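Local coordinates for protein ornithine carbamoyltransferase (Gloeobacter violaceus, PDB 3GD5) that probably catalyses the reversible transfer of a carbamoyl group from carbamoyl phosphate to L-ornithine, giving L-citrulline and phosphate in arginine biosynthesis, at residues I228-V233 / L270-A275; E266-H271 / R290-D295. All coordinates share one frame; numbering follows the deposited sequence.

Contact 1: residues I228-V233 / L270-A275; sequences ILYTDV and LHCLPA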
ATOM      1  N   ILE A 228      29.098  33.972   8.149  1.00 41.43           N
ATOM      2  CA  ILE A 228      28.090  32.933   8.251  1.00 40.57           C
ATOM      3  C   ILE A 228      28.252  31.885   7.158  1.00 40.34           C
ATOM      4  O   ILE A 228      28.257  32.210   5.974  1.00 40.23           O
ATOM      5  CB  ILE A 228      26.660  33.542   8.112  1.00 40.96           C
ATOM      6  CG1 ILE A 228      26.469  34.675   9.115  1.00 38.17           C
ATOM      7  CG2 ILE A 228      25.592  32.470   8.328  1.00 40.94           C
ATOM      8  CD1 ILE A 228      26.004  35.975   8.462  1.00 39.88           C
ATOM      9  N   LEU A 229      28.411  30.630   7.560  1.00 40.23           N
ATOM     10  CA  LEU A 229      28.488  29.535   6.597  1.00 40.66           C
ATOM     11  C   LEU A 229      27.117  28.846   6.677  1.00 38.34           C
ATOM     12  O   LEU A 229      26.668  28.452   7.751  1.00 36.00           O
ATOM     13  CB  LEU A 229      29.613  28.564   6.956  1.00 42.56           C
ATOM     14  CG  LEU A 229      31.024  29.143   6.820  1.00 44.20           C
ATOM     15  CD1 LEU A 229      32.040  28.064   7.142  1.00 44.23           C
ATOM     16  CD2 LEU A 229      31.242  29.670   5.401  1.00 44.79           C
ATOM     17  N   TYR A 230      26.459  28.714   5.533  1.00 38.48           N
ATOM     18  CA  TYR A 230      25.123  28.144   5.470  1.00 38.35           C
ATOM     19  C   TYR A 230      25.057  26.954   4.532  1.00 40.02           C
ATOM     20  O   TYR A 230      25.647  26.964   3.452  1.00 39.85           O
ATOM     21  CB  TYR A 230      24.150  29.219   4.979  1.00 37.31           C
ATOM     22  CG  TYR A 230      22.686  28.969   5.270  1.00 37.01           C
ATOM     23  CD1 TYR A 230      21.996  27.906   4.682  1.00 37.65           C
ATOM     24  CD2 TYR A 230      21.978  29.828   6.110  1.00 36.51           C
ATOM     25  CE1 TYR A 230      20.632  27.711   4.924  1.00 35.02           C
ATOM     26  CE2 TYR A 230      20.626  29.643   6.358  1.00 37.03           C
ATOM     27  CZ  TYR A 230      19.956  28.584   5.766  1.00 37.31           C
ATOM     28  OH  TYR A 230      18.617  28.393   6.056  1.00 38.99           O
ATOM     29  N   THR A 231      24.340  25.921   4.949  1.00 40.30           N
ATOM     30  CA  THR A 231      24.184  24.753   4.105  1.00 39.42           C
ATOM     31  C   THR A 231      22.844  24.088   4.365  1.00 39.79           C
ATOM     32  O   THR A 231      22.139  24.428   5.314  1.00 37.72           O
ATOM     33  CB  THR A 231      25.318  23.737   4.307  1.00 38.45           C
ATOM     34  OG1 THR A 231      25.277  22.779   3.243  1.00 37.32           O
ATOM     35  CG2 THR A 231      25.177  23.028   5.641  1.00 36.39           C
ATOM     36  N   ASP A 232      22.509  23.130   3.509  1.00 41.41           N
ATOM     37  CA  ASP A 232      21.243  22.425   3.584  1.00 41.29           C
ATOM     38  C   ASP A 232      21.505  21.043   3.014  1.00 42.11           C
ATOM     39  O   ASP A 232      22.593  20.785   2.501  1.00 40.93           O
ATOM     40  CB  ASP A 232      20.219  23.178   2.731  1.00 43.01           C
ATOM     41  CG  ASP A 232      18.805  22.642   2.879  1.00 44.88           C
ATOM     42  OD1 ASP A 232      18.587  21.683   3.651  1.00 46.23           O
ATOM     43  OD2 ASP A 232      17.907  23.199   2.210  1.00 45.54           O
ATOM     44  N   VAL A 233      20.519  20.155   3.102  1.00 41.57           N
ATOM     45  CA  VAL A 233      20.687  18.805   2.580  1.00 43.03           C
ATOM     46  C   VAL A 233      20.955  18.810   1.071  1.00 42.98           C
ATOM     47  O   VAL A 233      20.438  19.660   0.347  1.00 42.77           O
ATOM     48  CB  VAL A 233      19.444  17.945   2.872  1.00 43.89           C
ATOM     49  CG1 VAL A 233      19.481  16.681   2.023  1.00 48.59           C
ATOM     50  CG2 VAL A 233      19.404  17.578   4.359  1.00 43.13           C
ATOM     51  N   LEU A 270      25.014  28.069  10.049  1.00 37.94           N
ATOM     52  CA  LEU A 270      23.566  27.886  10.001  1.00 38.16           C
ATOM     53  C   LEU A 270      23.172  26.711   9.120  1.00 36.19           C
ATOM     54  O   LEU A 270      23.824  26.425   8.115  1.00 37.20           O
ATOM     55  CB  LEU A 270      22.865  29.148   9.469  1.00 36.43           C
ATOM     56  CG  LEU A 270      22.946  30.434  10.299  1.00 36.94           C
ATOM     57  CD1 LEU A 270      22.038  31.497   9.697  1.00 35.47           C
ATOM     58  CD2 LEU A 270      22.540  30.142  11.731  1.00 36.91           C
ATOM     59  N   HIS A 271      22.106  26.024   9.515  1.00 35.07           N
ATOM     60  CA  HIS A 271      21.578  24.898   8.748  1.00 34.21           C
ATOM     61  C   HIS A 271      20.071  24.913   8.984  1.00 32.64           C
ATOM     62  O   HIS A 271      19.619  24.871  10.122  1.00 33.78           O
ATOM     63  CB  HIS A 271      22.197  23.573   9.228  1.00 33.41           C
ATOM     64  CG  HIS A 271      21.847  22.398   8.367  1.00 34.26           C
ATOM     65  ND1 HIS A 271      22.796  21.522   7.880  1.00 33.97           N
ATOM     66  CD2 HIS A 271      20.650  21.940   7.925  1.00 31.98           C
ATOM     67  CE1 HIS A 271      22.198  20.574   7.180  1.00 32.30           C
ATOM     68  NE2 HIS A 271      20.896  20.803   7.193  1.00 34.10           N
ATOM     69  N   CYS A 272      19.292  24.999   7.912  1.00 33.75           N
ATOM     70  CA  CYS A 272      17.835  25.040   8.041  1.00 34.20           C
ATOM     71  C   CYS A 272      17.178  23.738   8.542  1.00 33.47           C
ATOM     72  O   CYS A 272      16.024  23.765   8.955  1.00 32.75           O
ATOM     73  CB  CYS A 272      17.206  25.443   6.705  1.00 34.59           C
ATOM     74  SG  CYS A 272      17.622  24.337   5.355  1.00 36.46           S
ATOM     75  N   LEU A 273      17.912  22.621   8.493  1.00 33.35           N
ATOM     76  CA  LEU A 273      17.448  21.294   8.943  1.00 33.68           C
ATOM     77  C   LEU A 273      16.421  20.615   8.027  1.00 34.29           C
ATOM     78  O   LEU A 273      15.732  21.282   7.258  1.00 35.92           O
ATOM     79  CB  LEU A 273      16.883  21.384  10.365  1.00 32.28           C
ATOM     80  CG  LEU A 273      17.869  21.845  11.450  1.00 35.54           C
ATOM     81  CD1 LEU A 273      17.166  21.923  12.791  1.00 33.51           C
ATOM     82  CD2 LEU A 273      19.056  20.882  11.521  1.00 34.21           C
ATOM     83  N   PRO A 274      16.314  19.271   8.086  1.00 34.29           N
ATOM     84  CA  PRO A 274      17.080  18.358   8.942  1.00 34.34           C
ATOM     85  C   PRO A 274      18.489  18.250   8.402  1.00 34.71           C
ATOM     86  O   PRO A 274      18.745  18.652   7.270  1.00 34.06           O
ATOM     87  CB  PRO A 274      16.311  17.038   8.821  1.00 33.21           C
ATOM     88  CG  PRO A 274      15.815  17.081   7.411  1.00 32.49           C
ATOM     89  CD  PRO A 274      15.323  18.517   7.291  1.00 33.93           C
ATOM     90  N   ALA A 275      19.398  17.709   9.204  1.00 35.82           N
ATOM     91  CA  ALA A 275      20.788  17.571   8.771  1.00 36.46           C
ATOM     92  C   ALA A 275      21.229  16.119   8.583  1.00 37.19           C
ATOM     93  O   ALA A 275      20.777  15.223   9.300  1.00 35.27           O
ATOM     94  CB  ALA A 275      21.704  18.250   9.782  1.00 36.15           C
TER

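Contact 2: residues E266-H271 / R290-D295; sequences EAIVLH and RSRIWD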
ATOM      1  N   GLU A 266      34.768  35.206  13.779  1.00 59.89           N
ATOM      2  CA  GLU A 266      33.506  35.178  14.512  1.00 59.94           C
ATOM      3  C   GLU A 266      32.435  34.513  13.650  1.00 57.91           C
ATOM      4  O   GLU A 266      31.247  34.771  13.819  1.00 57.58           O
ATOM      5  CB  GLU A 266      33.059  36.602  14.868  1.00 62.16           C
ATOM      6  CG  GLU A 266      34.162  37.652  14.782  1.00 66.14           C
ATOM      7  CD  GLU A 266      34.580  37.955  13.347  1.00 67.87           C
ATOM      8  OE1 GLU A 266      33.724  38.437  12.566  1.00 69.65           O
ATOM      9  OE2 GLU A 266      35.758  37.712  13.000  1.00 67.09           O
ATOM     10  N   ALA A 267      32.864  33.656  12.730  1.00 55.20           N
ATOM     11  CA  ALA A 267      31.937  32.977  11.836  1.00 53.85           C
ATOM     12  C   ALA A 267      30.929  32.090  12.555  1.00 52.71           C
ATOM     13  O   ALA A 267      31.257  31.365  13.501  1.00 51.26           O
ATOM     14  CB  ALA A 267      32.707  32.155  10.808  1.00 54.16           C
ATOM     15  N   ILE A 268      29.694  32.156  12.071  1.00 51.98           N
ATOM     16  CA  ILE A 268      28.581  31.383  12.600  1.00 49.65           C
ATOM     17  C   ILE A 268      28.174  30.351  11.546  1.00 47.63           C
ATOM     18  O   ILE A 268      28.357  30.579  10.346  1.00 46.93           O
ATOM     19  CB  ILE A 268      27.390  32.330  12.935  1.00 50.81           C
ATOM     20  CG1 ILE A 268      27.379  32.622  14.437  1.00 51.02           C
ATOM     21  CG2 ILE A 268      26.074  31.743  12.476  1.00 52.83           C
ATOM     22  CD1 ILE A 268      28.628  33.300  14.932  1.00 50.09           C
ATOM     23  N   VAL A 269      27.649  29.212  11.998  1.00 44.73           N
ATOM     24  CA  VAL A 269      27.211  28.151  11.089  1.00 42.48           C
ATOM     25  C   VAL A 269      25.700  27.940  11.183  1.00 40.98           C
ATOM     26  O   VAL A 269      25.167  27.673  12.262  1.00 39.23           O
ATOM     27  CB  VAL A 269      27.907  26.803  11.399  1.00 42.97           C
ATOM     28  CG1 VAL A 269      27.373  25.717  10.472  1.00 41.47           C
ATOM     29  CG2 VAL A 269      29.413  26.939  11.226  1.00 42.77           C
ATOM     30  N   LEU A 270      25.014  28.069  10.049  1.00 37.94           N
ATOM     31  CA  LEU A 270      23.566  27.886  10.001  1.00 38.16           C
ATOM     32  C   LEU A 270      23.172  26.711   9.120  1.00 36.19           C
ATOM     33  O   LEU A 270      23.824  26.425   8.115  1.00 37.20           O
ATOM     34  CB  LEU A 270      22.865  29.148   9.469  1.00 36.43           C
ATOM     35  CG  LEU A 270      22.946  30.434  10.299  1.00 36.94           C
ATOM     36  CD1 LEU A 270      22.038  31.497   9.697  1.00 35.47           C
ATOM     37  CD2 LEU A 270      22.540  30.142  11.731  1.00 36.91           C
ATOM     38  N   HIS A 271      22.106  26.024   9.515  1.00 35.07           N
ATOM     39  CA  HIS A 271      21.578  24.898   8.748  1.00 34.21           C
ATOM     40  C   HIS A 271      20.071  24.913   8.984  1.00 32.64           C
ATOM     41  O   HIS A 271      19.619  24.871  10.122  1.00 33.78           O
ATOM     42  CB  HIS A 271      22.197  23.573   9.228  1.00 33.41           C
ATOM     43  CG  HIS A 271      21.847  22.398   8.367  1.00 34.26           C
ATOM     44  ND1 HIS A 271      22.796  21.522   7.880  1.00 33.97           N
ATOM     45  CD2 HIS A 271      20.650  21.940   7.925  1.00 31.98           C
ATOM     46  CE1 HIS A 271      22.198  20.574   7.180  1.00 32.30           C
ATOM     47  NE2 HIS A 271      20.896  20.803   7.193  1.00 34.10           N
ATOM     48  N   ARG A 290      30.352  27.134  17.171  1.00 47.21           N
ATOM     49  CA  ARG A 290      30.032  28.140  16.152  1.00 48.05           C
ATOM     50  C   ARG A 290      28.635  27.956  15.577  1.00 46.39           C
ATOM     51  O   ARG A 290      28.124  28.810  14.852  1.00 45.61           O
ATOM     52  CB  ARG A 290      31.055  28.095  15.014  1.00 50.35           C
ATOM     53  CG  ARG A 290      32.428  28.638  15.392  1.00 54.76           C
ATOM     54  CD  ARG A 290      33.425  28.411  14.269  1.00 57.79           C
ATOM     55  NE  ARG A 290      34.714  29.038  14.542  1.00 60.61           N
ATOM     56  CZ  ARG A 290      34.919  30.351  14.548  1.00 61.21           C
ATOM     57  NH1 ARG A 290      33.915  31.180  14.291  1.00 60.72           N
ATOM     58  NH2 ARG A 290      36.128  30.834  14.823  1.00 62.14           N
ATOM     59  N   SER A 291      28.021  26.831  15.913  1.00 45.36           N
ATOM     60  CA  SER A 291      26.684  26.520  15.440  1.00 43.94           C
ATOM     61  C   SER A 291      25.607  27.378  16.090  1.00 42.68           C
ATOM     62  O   SER A 291      25.657  27.644  17.293  1.00 41.38           O
ATOM     63  CB  SER A 291      26.376  25.049  15.715  1.00 44.05           C
ATOM     64  OG  SER A 291      25.007  24.769  15.487  1.00 45.01           O
ATOM     65  N   ARG A 292      24.633  27.806  15.289  1.00 40.76           N
ATOM     66  CA  ARG A 292      23.509  28.591  15.799  1.00 41.55           C
ATOM     67  C   ARG A 292      22.213  27.945  15.311  1.00 41.29           C
ATOM     68  O   ARG A 292      21.128  28.526  15.398  1.00 41.11           O
ATOM     69  CB  ARG A 292      23.590  30.036  15.317  1.00 41.50           C
ATOM     70  CG  ARG A 292      24.783  30.789  15.881  1.00 42.51           C
ATOM     71  CD  ARG A 292      24.682  30.942  17.381  1.00 42.21           C
ATOM     72  NE  ARG A 292      25.859  31.609  17.920  1.00 43.97           N
ATOM     73  CZ  ARG A 292      27.009  30.998  18.190  1.00 45.14           C
ATOM     74  NH1 ARG A 292      27.139  29.694  17.982  1.00 45.28           N
ATOM     75  NH2 ARG A 292      28.035  31.693  18.655  1.00 45.34           N
ATOM     76  N   ILE A 293      22.353  26.719  14.817  1.00 40.84           N
ATOM     77  CA  ILE A 293      21.246  25.926  14.286  1.00 39.43           C
ATOM     78  C   ILE A 293      19.992  25.845  15.162  1.00 38.26           C
ATOM     79  O   ILE A 293      18.874  26.004  14.659  1.00 36.89           O
ATOM     80  CB  ILE A 293      21.737  24.502  13.971  1.00 39.70           C
ATOM     81  CG1 ILE A 293      22.727  24.562  12.807  1.00 39.32           C
ATOM     82  CG2 ILE A 293      20.565  23.589  13.632  1.00 41.93           C
ATOM     83  CD1 ILE A 293      23.423  23.249  12.543  1.00 39.65           C
ATOM     84  N   TRP A 294      20.173  25.599  16.460  1.00 36.86           N
ATOM     85  CA  TRP A 294      19.044  25.487  17.378  1.00 36.68           C
ATOM     86  C   TRP A 294      18.365  26.843  17.575  1.00 37.54           C
ATOM     87  O   TRP A 294      17.131  26.916  17.615  1.00 37.55           O
ATOM     88  CB  TRP A 294      19.498  24.877  18.717  1.00 36.30           C
ATOM     89  CG  TRP A 294      20.250  23.564  18.525  1.00 39.30           C
ATOM     90  CD1 TRP A 294      21.455  23.229  19.069  1.00 39.08           C
ATOM     91  CD2 TRP A 294      19.886  22.468  17.660  1.00 38.09           C
ATOM     92  NE1 TRP A 294      21.871  22.007  18.592  1.00 39.99           N
ATOM     93  CE2 TRP A 294      20.929  21.518  17.728  1.00 38.30           C
ATOM     94  CE3 TRP A 294      18.785  22.203  16.833  1.00 38.76           C
ATOM     95  CZ2 TRP A 294      20.908  20.318  17.000  1.00 36.43           C
ATOM     96  CZ3 TRP A 294      18.763  21.010  16.105  1.00 38.62           C
ATOM     97  CH2 TRP A 294      19.823  20.083  16.196  1.00 36.31           C
ATOM     98  N   ASP A 295      19.151  27.916  17.680  1.00 37.49           N
ATOM     99  CA  ASP A 295      18.568  29.256  17.818  1.00 37.46           C
ATOM    100  C   ASP A 295      17.850  29.600  16.509  1.00 36.19           C
ATOM    101  O   ASP A 295      16.763  30.180  16.499  1.00 36.56           O
ATOM    102  CB  ASP A 295      19.653  30.313  18.091  1.00 40.02           C
ATOM    103  CG  ASP A 295      20.325  30.140  19.450  1.00 39.84           C
ATOM    104  OD1 ASP A 295      19.667  29.662  20.395  1.00 41.78           O
ATOM    105  OD2 ASP A 295      21.509  30.504  19.581  1.00 40.68           O
TER
HETATM  106  O   HOH W   1      17.884  25.691  12.001  1.00 33.52           O

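Contact 1: residues I228-V233 / L270-A275
Ile228 meets Leu270 across two neighbouring parallel strands of the Rossmann-like Asp/Orn-binding domain, its CG2 lying 3.9 Å from Leu270 CG. Leu229 contributes its carbonyl: Leu270 N donates to Leu229 O over 2.9 Å, nearly straight at the hydrogen (168°). Leu270 O then accepts Thr231 N at 3.2 Å, so Leu270 bonds to the residues before and after Tyr230, the pattern of a parallel bridge. The Tyr230 side chain, with CG anti to the backbone N (chi1 -161°), lays its CD2 3.5 Å from Leu270 CB, and its hydroxyl passes Cys272 CB to hydrogen-bond Asp144 of helix 138-152. On the other face of the sheet, Thr231 sets CG2 3.6 Å from His271 ND1, while its OG1 bonds to Val163 O. Thr231 O and Asp232 CA lie over one face of the imidazole and Ala275 CB over the opposite face, and NE2 donates to Pro274 O from above the carbonyl plane. An alanine in place of His271 would probably leave Pro274 O without this donor and open a gap between Asp232 and Ala275. Asp232 probably binds ornithine and Cys272 carbamoyl phosphate, as in related enzymes; Asp232 CG is 3.2 Å from Cys272 SG, consistent with the two sites lying side by side. Last in the segment, Val233 CG2 packs 3.2 Å from Pro274 O.

Contact 2: residues E266-H271 / R290-D295
Val269 and Ser291 form a single backbone bridge, through which the chain leading into helix 293-312 lies along strand 268-271, the outermost strand, within this chain, of the parallel sheet of the Rossmann-like Asp/Orn-binding domain. Residues 266-271 and 290-293 run in similar directions, 27° apart end to end. Two bonds define the bridge: Val269 N donates to Arg290 O at 2.9 Å, and Val269 O accepts Arg292 N at 3.1 Å. Both backbone polar groups of Val269 are therefore taken up by residues flanking Ser291. Arg292 holds the N-cap position, and with Ile293 the chain turns into the helix.

Arg290 extends its side chain back toward the start of the strand, running fully stretched from CG to NE. At its end NH1 donates to Ala267 O over 2.8 Å, reaching a lone pair in the carbonyl plane (C=O...N angle 121°), with the oxygen also in the guanidinium plane. A second bond, from NH2 to Ala265 O, helps to fix the rotation of that group. Arg292 has CG anti to the carbonyl carbon (chi1 -66°), which puts CG 3.5 Å from Ile268 CG1; the chain then bends at chi2, and the two side chains cross at about a right angle. Ile268 CG1 also lies over one face of the Arg292 guanidinium, whose NH1 donates to the carbonyls of Ser291 and Pro289. Beside them, the CD2 branch of Leu270 touches Arg292 CB at 3.7 Å.

At the helix start, Ile293 lies against His271, its CD1 3.5 Å from His271 CB. Farther along the same helix, Glu296 accepts a hydrogen bond from His271 N, while Asp295 forms a salt bridge with Arg102 of a neighbouring subunit. One water joins strand to helix, donating to His271 O at 2.7 Å and to Ile293 O at 2.9 Å.

Going from the N terminus, of the segments in these contacts strand 228-231 comes first; the chain then passes through helices 247-250 and 257-261 before strand 268-271 returns beside it and contact 1 closes that excursion. Contact 2 closes a shorter one, through helix 283-287. The two loops follow one another and overlap at Leu270 and His271; neither encloses the other. Strand 268-271 thus has 228-231 on one side and the approach to helix 293-312 on the other. The contacts also meet directly: Leu229 N lies 2.8 Å from Ile268 O, a probable hydrogen bond, and Leu273 CD2 packs 3.7 Å from Ile293 CG2, linking the probable carbamoyl phosphate-binding loop to helix 293-312.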